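Local coordinates for putative alpha-galactosidase (Bacteroides fragilis, PDB 4NZJ), which probably hydrolyses terminal, non-reducing alpha-D-galactose residues from alpha-galactosides, at residues Lys12-Ser17 / Pro34-Arg39; Gln146-Gly151 / Gly193-Ser198; Ser185-Lys190 / Leu217-Cys222. All coordinates share one frame; numbering follows the deposited sequence. Where two conformers were deposited one is given.

Contact 1: residues Lys12-Ser17 / Pro34-Arg39; sequences KPRINS and PTSGQR
Asn16 holds the facing segment at two points. Its backbone N donates to Pro34 O over 2.8 Å in a nearly straight bond (170° at the hydrogen), while its side-chain ND2 reaches Ser36 OG, also at 2.8 Å. The hydroxyl lies in the plane of the amide, and CG stands anti to the carbonyl carbon (chi1 -60°), a setting that turns the carboxamide back over the neighbouring strand. Next along comes an antiparallel hydrogen-bonded pair: Arg14 N donates to Ser36 O at 2.9 Å, and Ser36 N returns a bond of like length to Arg14 O. On that same side the Arg14 guanidinium, tied by NH2 to the carbonyl of Lys7, lays one face over the Ser36 methylene, with NH2 3.3 Å from Ser36 CB. Ile15 and Thr35, a non-hydrogen-bonded pair, point together to the other face. There Ile15 CG1 runs 4.2 Å from Thr35 CG2, and both side chains rest on Ala77 of strand 69-79. Beyond the pairing, Gly37 passes close to Pro13 CA, in a conformation that would jam a CB against the preceding carbonyl O. Within 34-39, Arg39 curls back and grips Thr35 O end-on with NH1 and NH2, NH1 also serving Gly37 O. Arg39 NH2 forms a salt bridge with Asp133, whose OD1 also accepts from Thr35 N and whose backbone O accepts from Asn16 ND2. The chemistry is thus two-sided: Ile15 and the Thr35 methyl pack toward the sandwich core, with Thr35 OG1 bonded to Ile33 O and Trp43, whereas polar groups bind edge strand 14-15 to its partner and, through Asp133, to the catalytic barrel region.

Contact 2: residues Gln146-Gly151 / Gly193-Ser198; sequences QLPERG and GGVCGS
Gln146 and Arg150 reach across to the backbone of Val195-Gly197 in a loop-to-loop contact at the C-terminal ends of the TIM-barrel strands, where the segments that follow strands 138-140 and 180-186 lie against each other without regular structure. Three bonds join them. Cys196 N donates to Leu147 O over 3.2 Å, and Gln146 NE2 comes almost head-on to Cys196 O at 3.0 Å, with that oxygen somewhat tilted from the amide plane. Gln146 arrives there bent: CG sits between the backbone N and carbonyl carbon (chi1 71°), and the amide end passes Val195 at a slant, Gln146 OE1 3.5 Å from Val195 CG2. On the far side of Cys196, Arg150 NH2 uses the rim of its guanidinium to bond Gly197 O at 2.9 Å. The Cys196 thiol turns toward Arg150, SG lying 3.4 Å from Arg150 N and 3.6 Å from Arg150 CB. Pro148 CG adds looser packing on Val195 CG1. The strongest partner of Arg150 lies outside: NH1 forms a salt bridge with Asp205, and the group also makes a cation-pi contact with Tyr201. Asp205 belongs to helix 202-212 and also bonds Ser198 OG, so the two loops are fastened to the helix connecting strands 180-186 and 216-220.

Contact 3: residues Ser185-Lys190 / Leu217-Cys222; sequences SDAAEK and LKYDYC
The Tyr219 ring lies against the chain at Asp186-Ala187. Ala187 N stands over one face, 3.7 Å above the plane and displaced toward the rim, while Ala187 CB touches Tyr219 CE2 at 3.6 Å. Tyr219 CG is anti to the backbone N (chi1 -155°), which carries the ring back across the neighbouring strand; Met238 of helix 228-243 and Tyr251 of strand 250-254 also pack on this side chain. Tyr221 approaches the same methyl group at a slant, its CD1 4.0 Å from Ala187 CB. Two further flat groups, the carboxylates of Asp186 and Asp220, lie near each other on the other face of the sheet without touching, their planes 40° apart and the OD2 atoms of Asp186 and Asp220 separated by 4.3 Å.

Behind these groups is the parallel pairing of adjacent TIM-barrel strands, 180-186 and 216-220, the flanks of a beta-alpha-beta unit whose helix is 202-212. Ser185 N donates to Lys218 O, Asp220 N to Ser185 O at 2.9 Å, and Ala187 N to Asp220 O at 2.8 Å, so the hydrogen bonding runs on just past the end of strand 180-186. There Ala187 centres an inverse gamma turn, and the chain leaves the sheet.

At these C-terminal strand ends, where TIM barrels carry their active sites, each Asp carboxylate faces a backbone N-H. Asp220 OD1 accepts from Tyr221 N at 2.9 Å on its anti side, and Asp186 OD2 takes a weak bond from Cys222 N. Asp220 OD2 is held by Tyr184 OH and by a bound glycerol, probably from the crystallisation liquor, whose same oxygen bonds Lys218 NZ, itself paired with Asp142. Cys222 is joined by a disulfide to Cys192.

Overall arrangement
From the N terminus, contact 1 comes first: 12-17 and 34-39 close a 16-residue excursion that contributes strands to both sheets of the Ig-like domain, and the contact is complete before the barrel begins. Its centre lies about 42 Å from that of contact 2 and about 38 Å from that of contact 3, on the opposite side of the chain's centre. Contact 2 then encloses 41 residues, including helix 166-176 and strand 180-186, and contact 3 encloses 26, including helix 202-212. These two cross, their segments alternating along the chain, and touch through the Glu149-Lys190 salt bridge and the serines Ser185 and Ser198. Three successive barrel strands and their outgoing loops are thereby interlocked.

Contact 1: residues Lys12-Ser17 / Pro34-Arg39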
loop_
_atom_site.group_PDB
_atom_site.type_symbol
_atom_site.label_atom_id
_atom_site.label_comp_id
_atom_site.label_asym_id
_atom_site.label_seq_id
_atom_site.Cartn_x
_atom_site.Cartn_y
_atom_site.Cartn_z
ATOM N N LYS A 12 16.868 -10.327 17.357
ATOM C CA LYS A 12 15.745 -11.145 17.783
ATOM C C LYS A 12 14.540 -10.862 16.892
ATOM O O LYS A 12 14.490 -9.819 16.231
ATOM C CB LYS A 12 15.409 -10.881 19.256
ATOM C CG LYS A 12 14.850 -9.497 19.562
ATOM C CD LYS A 12 14.521 -9.352 21.042
ATOM C CE LYS A 12 13.199 -10.022 21.397
ATOM N NZ LYS A 12 13.070 -10.270 22.859
ATOM N N PRO A 13 13.562 -11.783 16.869
ATOM C CA PRO A 13 12.424 -11.582 15.975
ATOM C C PRO A 13 11.639 -10.329 16.321
ATOM O O PRO A 13 11.584 -9.935 17.486
ATOM C CB PRO A 13 11.559 -12.827 16.207
ATOM C CG PRO A 13 12.457 -13.820 16.849
ATOM C CD PRO A 13 13.412 -13.011 17.667
ATOM N N ARG A 14 11.066 -9.699 15.304
ATOM C CA ARG A 14 10.149 -8.582 15.486
ATOM C C ARG A 14 9.011 -8.807 14.502
ATOM O O ARG A 14 9.204 -8.685 13.292
ATOM C CB ARG A 14 10.857 -7.237 15.234
ATOM C CG ARG A 14 12.175 -7.109 15.995
ATOM C CD ARG A 14 12.916 -5.801 15.766
ATOM N NE ARG A 14 13.537 -5.664 14.445
ATOM C CZ ARG A 14 14.613 -6.328 14.010
ATOM N NH1 ARG A 14 15.215 -7.249 14.757
ATOM N NH2 ARG A 14 15.081 -6.079 12.791
ATOM N N ILE A 15 7.840 -9.182 15.015
ATOM C CA ILE A 15 6.662 -9.366 14.168
ATOM C C ILE A 15 6.118 -7.984 13.822
ATOM O O ILE A 15 5.758 -7.205 14.712
ATOM C CB ILE A 15 5.571 -10.218 14.844
ATOM C CG1 ILE A 15 6.095 -11.636 15.091
ATOM C CG2 ILE A 15 4.306 -10.256 13.989
ATOM C CD1 ILE A 15 5.205 -12.490 15.975
ATOM N N ASN A 16 6.082 -7.693 12.528
ATOM C CA ASN A 16 5.747 -6.362 12.035
ATOM C C ASN A 16 4.282 -6.232 11.624
ATOM O O ASN A 16 3.542 -7.220 11.589
ATOM C CB ASN A 16 6.674 -6.002 10.866
ATOM C CG ASN A 16 8.142 -5.997 11.266
ATOM O OD1 ASN A 16 8.507 -5.439 12.301
ATOM N ND2 ASN A 16 8.993 -6.617 10.448
ATOM N N SER A 17 3.881 -4.993 11.333
ATOM C CA SER A 17 2.546 -4.681 10.826
ATOM C C SER A 17 2.326 -5.308 9.447
ATOM O O SER A 17 3.296 -5.554 8.722
ATOM C CB SER A 17 2.368 -3.159 10.746
ATOM O OG SER A 17 2.508 -2.571 12.030
ATOM N N PRO A 34 4.813 -10.942 8.535
ATOM C CA PRO A 34 6.041 -10.207 8.246
ATOM C C PRO A 34 6.894 -10.101 9.497
ATOM O O PRO A 34 6.440 -9.575 10.512
ATOM C CB PRO A 34 5.535 -8.825 7.792
ATOM C CG PRO A 34 4.055 -8.967 7.611
ATOM C CD PRO A 34 3.660 -10.029 8.590
ATOM N N THR A 35 8.113 -10.625 9.430
ATOM C CA THR A 35 8.934 -10.799 10.625
ATOM C C THR A 35 10.397 -10.445 10.379
ATOM O O THR A 35 11.082 -11.103 9.594
ATOM C CB THR A 35 8.852 -12.252 11.147
ATOM O OG1 THR A 35 7.495 -12.707 11.100
ATOM C CG2 THR A 35 9.352 -12.343 12.566
ATOM N N SER A 36 10.873 -9.404 11.057
ATOM C CA SER A 36 12.287 -9.063 11.020
ATOM C C SER A 36 13.053 -9.970 11.975
ATOM O O SER A 36 12.473 -10.536 12.902
ATOM C CB SER A 36 12.497 -7.597 11.399
ATOM O OG SER A 36 11.822 -6.740 10.503
ATOM N N GLY A 37 14.354 -10.114 11.746
ATOM C CA GLY A 37 15.215 -10.864 12.656
ATOM C C GLY A 37 16.084 -11.865 11.935
ATOM O O GLY A 37 15.819 -12.225 10.785
ATOM N N GLN A 38 17.126 -12.337 12.612
ATOM C CA GLN A 38 18.033 -13.281 11.974
ATOM C C GLN A 38 17.308 -14.597 11.688
ATOM O O GLN A 38 16.395 -14.988 12.416
ATOM C CB GLN A 38 19.305 -13.497 12.805
ATOM C CG GLN A 38 19.220 -14.563 13.881
ATOM C CD GLN A 38 20.592 -14.958 14.394
ATOM O OE1 GLN A 38 21.475 -14.114 14.536
ATOM N NE2 GLN A 38 20.778 -16.244 14.671
ATOM N N ARG A 39 17.710 -15.254 10.603
ATOM C CA ARG A 39 17.211 -16.580 10.257
ATOM C C ARG A 39 18.237 -17.633 10.688
ATOM O O ARG A 39 19.413 -17.307 10.859
ATOM C CB ARG A 39 16.936 -16.667 8.750
ATOM C CG ARG A 39 15.498 -16.362 8.356
ATOM C CD ARG A 39 15.042 -14.957 8.734
ATOM N NE ARG A 39 13.659 -14.741 8.314
ATOM C CZ ARG A 39 12.903 -13.691 8.636
ATOM N NH1 ARG A 39 13.372 -12.710 9.397
ATOM N NH2 ARG A 39 11.658 -13.625 8.182
#

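Contact 2: residues Gln146-Gly151 / Gly193-Ser198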
loop_
_atom_site.group_PDB
_atom_site.type_symbol
_atom_site.label_atom_id
_atom_site.label_comp_id
_atom_site.label_asym_id
_atom_site.label_seq_id
_atom_site.Cartn_x
_atom_site.Cartn_y
_atom_site.Cartn_z
ATOM N N GLN A 146 -2.610 -9.070 -21.622
ATOM C CA GLN A 146 -3.594 -9.635 -22.544
ATOM C C GLN A 146 -3.359 -9.171 -23.977
ATOM O O GLN A 146 -2.675 -8.166 -24.212
ATOM C CB GLN A 146 -5.015 -9.259 -22.099
ATOM C CG GLN A 146 -5.415 -7.792 -22.287
ATOM C CD GLN A 146 -4.991 -6.891 -21.133
ATOM O OE1 GLN A 146 -3.796 -6.752 -20.836
ATOM N NE2 GLN A 146 -5.971 -6.266 -20.474
ATOM N N LEU A 147 -3.950 -9.892 -24.928
ATOM C CA LEU A 147 -3.840 -9.558 -26.341
ATOM C C LEU A 147 -4.815 -8.431 -26.705
ATOM O O LEU A 147 -5.733 -8.125 -25.939
ATOM C CB LEU A 147 -4.100 -10.794 -27.208
ATOM C CG LEU A 147 -3.114 -11.952 -27.022
ATOM C CD1 LEU A 147 -3.467 -13.095 -27.960
ATOM C CD2 LEU A 147 -1.675 -11.508 -27.244
ATOM N N PRO A 148 -4.606 -7.797 -27.871
ATOM C CA PRO A 148 -5.454 -6.670 -28.269
ATOM C C PRO A 148 -6.951 -6.969 -28.348
ATOM O O PRO A 148 -7.759 -6.128 -27.954
ATOM C CB PRO A 148 -4.920 -6.300 -29.651
ATOM C CG PRO A 148 -3.497 -6.723 -29.625
ATOM C CD PRO A 148 -3.450 -7.957 -28.772
ATOM N N GLU A 149 -7.309 -8.147 -28.846
ATOM C CA GLU A 149 -8.712 -8.479 -29.078
ATOM C C GLU A 149 -9.187 -9.582 -28.142
ATOM O O GLU A 149 -8.432 -10.492 -27.786
ATOM C CB GLU A 149 -8.929 -8.917 -30.527
ATOM C CG GLU A 149 -8.505 -7.897 -31.574
ATOM C CD GLU A 149 -9.231 -6.567 -31.443
ATOM O OE1 GLU A 149 -10.435 -6.560 -31.107
ATOM O OE2 GLU A 149 -8.595 -5.520 -31.678
ATOM N N ARG A 150 -10.454 -9.488 -27.748
ATOM C CA ARG A 150 -11.119 -10.576 -27.034
ATOM C C ARG A 150 -11.150 -11.796 -27.950
ATOM O O ARG A 150 -11.259 -11.671 -29.169
ATOM C CB ARG A 150 -12.540 -10.157 -26.635
ATOM C CG ARG A 150 -13.276 -11.156 -25.753
ATOM C CD ARG A 150 -14.500 -10.529 -25.100
ATOM N NE ARG A 150 -14.118 -9.479 -24.169
ATOM C CZ ARG A 150 -13.855 -9.652 -22.875
ATOM N NH1 ARG A 150 -13.951 -10.852 -22.301
ATOM N NH2 ARG A 150 -13.494 -8.607 -22.145
ATOM N N GLY A 151 -11.015 -12.983 -27.376
ATOM C CA GLY A 151 -11.145 -14.202 -28.152
ATOM C C GLY A 151 -12.555 -14.328 -28.705
ATOM O O GLY A 151 -13.502 -13.799 -28.123
ATOM N N GLY A 193 -3.440 1.279 -22.976
ATOM C CA GLY A 193 -2.436 0.849 -23.950
ATOM C C GLY A 193 -2.978 0.330 -25.270
ATOM O O GLY A 193 -2.223 0.145 -26.230
ATOM N N GLY A 194 -4.281 0.070 -25.321
ATOM C CA GLY A 194 -4.939 -0.353 -26.551
ATOM C C GLY A 194 -5.112 -1.860 -26.688
ATOM O O GLY A 194 -5.286 -2.358 -27.800
ATOM N N VAL A 195 -5.067 -2.589 -25.573
ATOM C CA VAL A 195 -5.380 -4.031 -25.589
ATOM C C VAL A 195 -6.774 -4.243 -24.984
ATOM O O VAL A 195 -7.446 -3.280 -24.624
ATOM C CB VAL A 195 -4.282 -4.893 -24.923
ATOM C CG1 VAL A 195 -3.013 -4.856 -25.772
ATOM C CG2 VAL A 195 -3.995 -4.436 -23.504
ATOM N N CYS A 196 -7.231 -5.488 -24.892
ATOM C CA CYS A 196 -8.649 -5.727 -24.613
ATOM C C CYS A 196 -9.035 -5.359 -23.177
ATOM O O CYS A 196 -8.364 -5.761 -22.229
ATOM C CB CYS A 196 -9.006 -7.184 -24.877
ATOM S SG CYS A 196 -10.788 -7.423 -25.007
ATOM N N GLY A 197 -10.119 -4.592 -23.036
ATOM C CA GLY A 197 -10.698 -4.277 -21.725
ATOM C C GLY A 197 -11.950 -5.104 -21.440
ATOM O O GLY A 197 -12.306 -5.987 -22.221
ATOM N N SER A 198 -12.642 -4.781 -20.349
ATOM C CA SER A 198 -13.704 -5.640 -19.806
ATOM C C SER A 198 -15.138 -5.118 -19.954
ATOM O O SER A 198 -16.081 -5.790 -19.528
ATOM C CB SER A 198 -13.446 -5.890 -18.320
ATOM O OG SER A 198 -12.268 -6.651 -18.119
#

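Contact 3: residues Ser185-Lys190 / Leu217-Cys222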
loop_
_atom_site.group_PDB
_atom_site.type_symbol
_atom_site.label_atom_id
_atom_site.label_comp_id
_atom_site.label_asym_id
_atom_site.label_seq_id
_atom_site.Cartn_x
_atom_site.Cartn_y
_atom_site.Cartn_z
ATOM N N SER A 185 -7.362 -4.289 -15.758
ATOM C CA SER A 185 -8.235 -4.142 -16.910
ATOM C C SER A 185 -8.774 -2.717 -16.949
ATOM O O SER A 185 -8.273 -1.833 -16.242
ATOM C CB SER A 185 -9.362 -5.166 -16.894
ATOM O OG SER A 185 -10.059 -5.152 -18.134
ATOM N N ASP A 186 -9.767 -2.488 -17.798
ATOM C CA ASP A 186 -10.255 -1.143 -18.072
ATOM C C ASP A 186 -11.752 -1.228 -18.342
ATOM O O ASP A 186 -12.222 -2.195 -18.964
ATOM C CB ASP A 186 -9.510 -0.603 -19.296
ATOM C CG ASP A 186 -9.743 0.868 -19.544
ATOM O OD1 ASP A 186 -10.851 1.226 -19.993
ATOM O OD2 ASP A 186 -8.796 1.658 -19.328
ATOM N N ALA A 187 -12.483 -0.204 -17.902
ATOM C CA ALA A 187 -13.941 -0.134 -18.057
ATOM C C ALA A 187 -14.356 0.364 -19.440
ATOM O O ALA A 187 -15.184 1.276 -19.575
ATOM C CB ALA A 187 -14.534 0.752 -16.976
ATOM N N ALA A 188 -13.783 -0.256 -20.463
ATOM C CA ALA A 188 -14.061 0.084 -21.848
ATOM C C ALA A 188 -13.701 -1.125 -22.705
ATOM O O ALA A 188 -13.246 -2.154 -22.191
ATOM C CB ALA A 188 -13.247 1.302 -22.266
ATOM N N GLU A 189 -13.891 -0.993 -24.006
ATOM C CA GLU A 189 -13.560 -2.049 -24.951
ATOM C C GLU A 189 -12.035 -2.222 -25.059
ATOM O O GLU A 189 -11.539 -3.317 -25.324
ATOM C CB GLU A 189 -14.180 -1.730 -26.320
ATOM C CG GLU A 189 -15.709 -1.613 -26.317
ATOM C CD GLU A 189 -16.248 -0.245 -25.890
ATOM O OE1 GLU A 189 -15.470 0.622 -25.430
ATOM O OE2 GLU A 189 -17.475 -0.033 -26.017
ATOM N N LYS A 190 -11.299 -1.130 -24.849
ATOM C CA LYS A 190 -9.837 -1.142 -24.941
ATOM C C LYS A 190 -9.199 -0.459 -23.736
ATOM O O LYS A 190 -9.740 0.515 -23.205
ATOM C CB LYS A 190 -9.380 -0.433 -26.214
ATOM C CG LYS A 190 -9.846 -1.083 -27.505
ATOM C CD LYS A 190 -9.062 -2.343 -27.817
ATOM C CE LYS A 190 -9.453 -2.900 -29.179
ATOM N NZ LYS A 190 -8.465 -3.894 -29.678
ATOM N N LEU A 217 -7.753 -6.336 -8.503
ATOM C CA LEU A 217 -7.984 -5.798 -9.838
ATOM C C LEU A 217 -7.834 -4.291 -9.806
ATOM O O LEU A 217 -8.534 -3.618 -9.045
ATOM C CB LEU A 217 -9.389 -6.141 -10.329
ATOM C CG LEU A 217 -9.778 -5.504 -11.670
ATOM C CD1 LEU A 217 -8.876 -6.018 -12.782
ATOM C CD2 LEU A 217 -11.245 -5.729 -12.007
ATOM N N LYS A 218 -6.920 -3.782 -10.630
ATOM C CA LYS A 218 -6.837 -2.363 -10.940
ATOM C C LYS A 218 -7.696 -2.127 -12.176
ATOM O O LYS A 218 -7.473 -2.744 -13.219
ATOM C CB LYS A 218 -5.387 -1.949 -11.203
ATOM C CG LYS A 218 -5.239 -0.508 -11.669
ATOM C CD LYS A 218 -3.790 -0.146 -11.945
ATOM C CE LYS A 218 -3.688 1.128 -12.776
ATOM N NZ LYS A 218 -2.311 1.302 -13.318
ATOM N N TYR A 219 -8.668 -1.229 -12.061
ATOM C CA TYR A 219 -9.665 -1.040 -13.107
ATOM C C TYR A 219 -9.625 0.402 -13.602
ATOM O O TYR A 219 -10.092 1.326 -12.937
ATOM C CB TYR A 219 -11.044 -1.431 -12.579
ATOM C CG TYR A 219 -12.058 -1.853 -13.627
ATOM C CD1 TYR A 219 -11.711 -2.728 -14.659
ATOM C CD2 TYR A 219 -13.383 -1.417 -13.559
ATOM C CE1 TYR A 219 -12.642 -3.130 -15.600
ATOM C CE2 TYR A 219 -14.324 -1.822 -14.496
ATOM C CZ TYR A 219 -13.948 -2.682 -15.516
ATOM O OH TYR A 219 -14.878 -3.095 -16.449
ATOM N N ASP A 220 -9.038 0.565 -14.780
ATOM C CA ASP A 220 -8.731 1.862 -15.370
ATOM C C ASP A 220 -9.933 2.388 -16.153
ATOM O O ASP A 220 -10.860 1.635 -16.461
ATOM C CB ASP A 220 -7.531 1.678 -16.307
ATOM C CG ASP A 220 -6.648 2.897 -16.403
ATOM O OD1 ASP A 220 -7.093 4.023 -16.093
ATOM O OD2 ASP A 220 -5.474 2.705 -16.802
ATOM N N TYR A 221 -9.906 3.676 -16.481
ATOM C CA TYR A 221 -11.056 4.329 -17.095
ATOM C C TYR A 221 -10.759 4.934 -18.467
ATOM O O TYR A 221 -11.519 5.776 -18.949
ATOM C CB TYR A 221 -11.655 5.385 -16.143
ATOM C CG TYR A 221 -13.105 5.654 -16.452
ATOM C CD1 TYR A 221 -14.054 4.647 -16.316
ATOM C CD2 TYR A 221 -13.527 6.897 -16.918
ATOM C CE1 TYR A 221 -15.382 4.868 -16.624
ATOM C CE2 TYR A 221 -14.851 7.124 -17.229
ATOM C CZ TYR A 221 -15.775 6.106 -17.084
ATOM O OH TYR A 221 -17.088 6.314 -17.409
ATOM N N CYS A 222 -9.683 4.501 -19.125
ATOM C CA CYS A 222 -9.405 4.972 -20.485
ATOM C C CYS A 222 -10.504 4.565 -21.458
ATOM O O CYS A 222 -11.094 3.488 -21.333
ATOM C CB CYS A 222 -8.061 4.454 -20.998
ATOM S SG CYS A 222 -6.646 5.313 -20.284
#